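Local coordinates for Cif-like 1 (Burkholderia cenocepacia, PDB 7JQY), which hydrolyses epoxides as a Cif-like enzyme of the alpha/beta hydrolase fold and assembles as an octamer, at residues G17-F26 against W61-A72. The protein carries 1 engineered substitution. Numbering follows the deposited sequence.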
loop_
_atom_site.group_PDB
_atom_site.type_symbol
_atom_site.label_atom_id
_atom_site.label_comp_id
_atom_site.label_asym_id
_atom_site.label_seq_id
_atom_site.Cartn_x
_atom_site.Cartn_y
_atom_site.Cartn_z
ATOM N N GLY B 17 14.694 -1.174 27.295
ATOM C CA GLY B 17 14.108 -2.394 27.829
ATOM C C GLY B 17 13.833 -2.333 29.323
ATOM O O GLY B 17 14.062 -1.331 30.007
ATOM N N LEU B 18 13.319 -3.451 29.820
ATOM C CA LEU B 18 13.086 -3.612 31.241
ATOM C C LEU B 18 14.420 -3.675 31.981
ATOM O O LEU B 18 15.417 -4.148 31.433
ATOM C CB LEU B 18 12.298 -4.898 31.518
ATOM C CG LEU B 18 10.918 -5.071 30.886
ATOM C CD1 LEU B 18 10.404 -6.506 31.064
ATOM C CD2 LEU B 18 9.944 -4.068 31.479
ATOM N N PRO B 19 14.469 -3.194 33.221
ATOM C CA PRO B 19 15.695 -3.327 34.013
ATOM C C PRO B 19 15.968 -4.784 34.360
ATOM O O PRO B 19 15.064 -5.624 34.396
ATOM C CB PRO B 19 15.409 -2.493 35.266
ATOM C CG PRO B 19 13.913 -2.462 35.368
ATOM C CD PRO B 19 13.385 -2.522 33.964
ATOM N N ALA B 20 17.242 -5.073 34.638
ATOM C CA ALA B 20 17.665 -6.443 34.925
ATOM C C ALA B 20 16.872 -7.040 36.081
ATOM O O ALA B 20 16.631 -6.376 37.091
ATOM C CB ALA B 20 19.157 -6.469 35.252
ATOM N N GLY B 21 16.431 -8.290 35.916
ATOM C CA GLY B 21 15.703 -8.985 36.955
ATOM C C GLY B 21 14.214 -8.718 37.000
ATOM O O GLY B 21 13.515 -9.343 37.808
ATOM N N PHE B 22 13.710 -7.793 36.183
ATOM C CA PHE B 22 12.287 -7.472 36.213
ATOM C C PHE B 22 11.422 -8.699 35.922
ATOM O O PHE B 22 10.354 -8.865 36.522
ATOM C CB PHE B 22 11.998 -6.359 35.206
ATOM C CG PHE B 22 10.628 -5.738 35.343
ATOM C CD1 PHE B 22 9.506 -6.376 34.832
ATOM C CD2 PHE B 22 10.468 -4.493 35.951
ATOM C CE1 PHE B 22 8.252 -5.803 34.942
ATOM C CE2 PHE B 22 9.218 -3.919 36.066
ATOM C CZ PHE B 22 8.107 -4.574 35.566
ATOM N N GLU B 23 11.867 -9.568 35.004
ATOM C CA GLU B 23 11.031 -10.681 34.545
ATOM C C GLU B 23 10.692 -11.659 35.660
ATOM O O GLU B 23 9.584 -12.204 35.688
ATOM C CB GLU B 23 11.710 -11.429 33.398
ATOM C CG GLU B 23 11.571 -10.756 32.048
ATOM C CD GLU B 23 12.674 -9.752 31.776
ATOM O OE1 GLU B 23 13.442 -9.422 32.712
ATOM O OE2 GLU B 23 12.789 -9.307 30.616
ATOM N N ARG B 24 11.626 -11.900 36.575
ATOM C CA ARG B 24 11.436 -12.880 37.630
ATOM C C ARG B 24 10.626 -12.314 38.776
ATOM O O ARG B 24 10.161 -13.071 39.632
ATOM C CB ARG B 24 12.797 -13.367 38.147
ATOM C CG ARG B 24 13.529 -14.166 37.125
ATOM C CD ARG B 24 13.020 -15.590 37.156
ATOM N NE ARG B 24 12.907 -16.181 35.825
ATOM C CZ ARG B 24 11.807 -16.177 35.074
ATOM N NH1 ARG B 24 10.689 -15.602 35.503
ATOM N NH2 ARG B 24 11.830 -16.762 33.881
ATOM N N ARG B 25 10.444 -10.998 38.807
ATOM C CA ARG B 25 9.732 -10.372 39.922
ATOM C C ARG B 25 8.314 -9.847 39.682
ATOM O O ARG B 25 7.588 -9.597 40.646
ATOM C CB ARG B 25 10.589 -9.256 40.529
ATOM C CG ARG B 25 11.850 -9.746 41.220
ATOM C CD ARG B 25 12.638 -8.588 41.812
ATOM N NE ARG B 25 11.823 -7.777 42.711
ATOM C CZ ARG B 25 11.689 -8.009 44.013
ATOM N NH1 ARG B 25 10.926 -7.218 44.755
ATOM N NH2 ARG B 25 12.317 -9.034 44.574
ATOM N N PHE B 26 7.902 -9.673 38.431
ATOM C CA PHE B 26 6.569 -9.150 38.201
ATOM C C PHE B 26 5.817 -10.132 37.331
ATOM O O PHE B 26 6.418 -10.974 36.663
ATOM C CB PHE B 26 6.633 -7.751 37.572
ATOM C CG PHE B 26 7.256 -6.733 38.481
ATOM C CD1 PHE B 26 6.471 -5.973 39.333
ATOM C CD2 PHE B 26 8.623 -6.545 38.497
ATOM C CE1 PHE B 26 7.037 -5.040 40.175
ATOM C CE2 PHE B 26 9.198 -5.613 39.341
ATOM C CZ PHE B 26 8.405 -4.863 40.181
ATOM N N TRP B 61 1.316 0.402 31.110
ATOM C CA TRP B 61 2.026 0.132 32.359
ATOM C C TRP B 61 3.535 0.212 32.180
ATOM O O TRP B 61 4.264 0.520 33.133
ATOM C CB TRP B 61 1.642 -1.255 32.889
ATOM C CG TRP B 61 2.291 -2.366 32.115
ATOM C CD1 TRP B 61 1.757 -3.050 31.059
ATOM C CD2 TRP B 61 3.610 -2.902 32.314
ATOM N NE1 TRP B 61 2.660 -3.973 30.589
ATOM C CE2 TRP B 61 3.802 -3.908 31.345
ATOM C CE3 TRP B 61 4.644 -2.630 33.219
ATOM C CZ2 TRP B 61 4.983 -4.642 31.256
ATOM C CZ3 TRP B 61 5.818 -3.369 33.130
ATOM C CH2 TRP B 61 5.977 -4.356 32.152
ATOM N N TYR B 62 4.025 -0.072 30.967
ATOM C CA TYR B 62 5.458 -0.177 30.713
ATOM C C TYR B 62 6.211 1.099 31.080
ATOM O O TYR B 62 7.437 1.061 31.234
ATOM C CB TYR B 62 5.672 -0.539 29.238
ATOM C CG TYR B 62 7.116 -0.716 28.785
ATOM C CD1 TYR B 62 7.805 -1.902 29.020
ATOM C CD2 TYR B 62 7.778 0.297 28.091
ATOM C CE1 TYR B 62 9.120 -2.072 28.583
ATOM C CE2 TYR B 62 9.081 0.135 27.651
ATOM C CZ TYR B 62 9.753 -1.049 27.902
ATOM O OH TYR B 62 11.053 -1.205 27.468
ATOM N N THR B 63 5.513 2.229 31.222
ATOM C CA THR B 63 6.206 3.464 31.560
ATOM C C THR B 63 6.757 3.457 32.983
ATOM O O THR B 63 7.686 4.216 33.272
ATOM C CB THR B 63 5.286 4.672 31.334
ATOM O OG1 THR B 63 6.078 5.859 31.286
ATOM C CG2 THR B 63 4.252 4.816 32.437
ATOM N N TRP B 64 6.250 2.591 33.857
ATOM C CA TRP B 64 6.692 2.491 35.241
ATOM C C TRP B 64 7.801 1.468 35.434
ATOM O O TRP B 64 8.099 1.109 36.577
ATOM C CB TRP B 64 5.509 2.138 36.150
ATOM C CG TRP B 64 4.356 3.085 35.999
ATOM C CD1 TRP B 64 3.193 2.852 35.345
ATOM C CD2 TRP B 64 4.273 4.421 36.500
ATOM N NE1 TRP B 64 2.378 3.949 35.413
ATOM C CE2 TRP B 64 3.018 4.932 36.118
ATOM C CE3 TRP B 64 5.139 5.240 37.238
ATOM C CZ2 TRP B 64 2.603 6.227 36.444
ATOM C CZ3 TRP B 64 4.723 6.531 37.566
ATOM C CH2 TRP B 64 3.472 7.008 37.167
ATOM N N ARG B 65 8.414 1.000 34.344
ATOM C CA ARG B 65 9.334 -0.131 34.423
ATOM C C ARG B 65 10.524 0.138 35.335
ATOM O O ARG B 65 11.031 -0.794 35.973
ATOM C CB ARG B 65 9.823 -0.494 33.026
ATOM C CG ARG B 65 10.620 0.602 32.362
ATOM C CD ARG B 65 10.698 0.378 30.872
ATOM N NE ARG B 65 11.384 1.479 30.212
ATOM C CZ ARG B 65 10.789 2.595 29.821
ATOM N NH1 ARG B 65 9.482 2.756 30.024
ATOM N NH2 ARG B 65 11.507 3.551 29.231
ATOM N N HIS B 66 10.976 1.392 35.422
ATOM C CA HIS B 66 12.122 1.735 36.248
ATOM C C HIS B 66 11.730 2.171 37.644
ATOM O O HIS B 66 12.615 2.388 38.476
ATOM C CB HIS B 66 12.938 2.863 35.601
ATOM C CG HIS B 66 13.535 2.494 34.280
ATOM N ND1 HIS B 66 14.452 1.475 34.140
ATOM C CD2 HIS B 66 13.342 3.004 33.039
ATOM C CE1 HIS B 66 14.801 1.375 32.869
ATOM N NE2 HIS B 66 14.143 2.293 32.181
ATOM N N VAL B 67 10.433 2.269 37.927
ATOM C CA VAL B 67 9.951 2.675 39.237
ATOM C C VAL B 67 9.452 1.486 40.053
ATOM O O VAL B 67 9.713 1.409 41.253
ATOM C CB VAL B 67 8.851 3.745 39.069
ATOM C CG1 VAL B 67 8.152 4.013 40.391
ATOM C CG2 VAL B 67 9.455 5.044 38.523
ATOM N N MET B 68 8.780 0.526 39.414
ATOM C CA MET B 68 8.193 -0.593 40.156
ATOM C C MET B 68 9.198 -1.450 40.921
ATOM O O MET B 68 8.833 -1.945 42.003
ATOM C CB MET B 68 7.373 -1.473 39.202
ATOM C CG MET B 68 6.326 -0.697 38.443
ATOM S SD MET B 68 5.856 -1.473 36.886
ATOM C CE MET B 68 5.144 -3.006 37.481
ATOM N N PRO B 69 10.414 -1.720 40.426
ATOM C CA PRO B 69 11.344 -2.527 41.238
ATOM C C PRO B 69 11.674 -1.898 42.581
ATOM O O PRO B 69 11.592 -2.573 43.618
ATOM C CB PRO B 69 12.583 -2.639 40.337
ATOM C CG PRO B 69 12.076 -2.454 38.968
ATOM C CD PRO B 69 10.968 -1.458 39.084
ATOM N N ALA B 70 12.056 -0.615 42.590
ATOM C CA ALA B 70 12.427 0.044 43.840
ATOM C C ALA B 70 11.245 0.130 44.803
ATOM O O ALA B 70 11.423 0.013 46.019
ATOM C CB ALA B 70 12.998 1.433 43.551
ATOM N N LEU B 71 10.030 0.340 44.281
ATOM C CA LEU B 71 8.858 0.366 45.151
ATOM C C LEU B 71 8.626 -0.990 45.797
ATOM O O LEU B 71 8.372 -1.081 47.003
ATOM C CB LEU B 71 7.618 0.784 44.355
ATOM C CG LEU B 71 7.485 2.256 43.985
ATOM C CD1 LEU B 71 6.227 2.476 43.177
ATOM C CD2 LEU B 71 7.473 3.098 45.255
ATOM N N ALA B 72 8.749 -2.058 45.017
ATOM C CA ALA B 72 8.507 -3.389 45.547
ATOM C C ALA B 72 9.623 -3.847 46.477
ATOM O O ALA B 72 9.383 -4.684 47.356
ATOM C CB ALA B 72 8.337 -4.377 44.395
HETATM O O HOH W 1 14.115 1.620 29.421
#
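Phe22 reaches across to Trp61 with its ring clamped by its own segment: Phe26 CD2 lies over the centre of one face and Leu18 CD2 over that of the other. Its tip atom CZ meets Trp61 CZ3 at 3.6 Å; the planes differ by 24° and are offset, with little overlap. What puts it there is chi1 of -168°, with CG anti to the backbone N. Met68 SD lies at the edge of the Phe22 ring, a Met-aromatic contact, with CE near the ring plane 3.9 Å from Phe22 CZ. SD also stands off at a distance above a face of Phe26, 5.3 Å from the ring centroid, a second such contact. The Phe26 edge takes Met68 O, 3.5 Å from CZ.

In this alpha/beta hydrolase fold, 17-26 leads into 26-32, one of the two edge strands of the sheet within this chain, whereas 61-72 runs into the helix between strands 50-54 and 77-82. Pro19 CG lies 4.0 Å from Pro69 CG, the two side chains crossing at about a right angle. Leu18 CD2 also presses on Tyr62 CE1 at 3.6 Å. No direct hydrogen bond joins the segments; one water bridges them, donating to Gly17 O, accepting from Arg65 NE at 2.8 Å and bonding His66 NE2. Arg65 NH2 forms a salt bridge with Asp288, while Asp207 bonds both Tyr62 OH and Gly17 N.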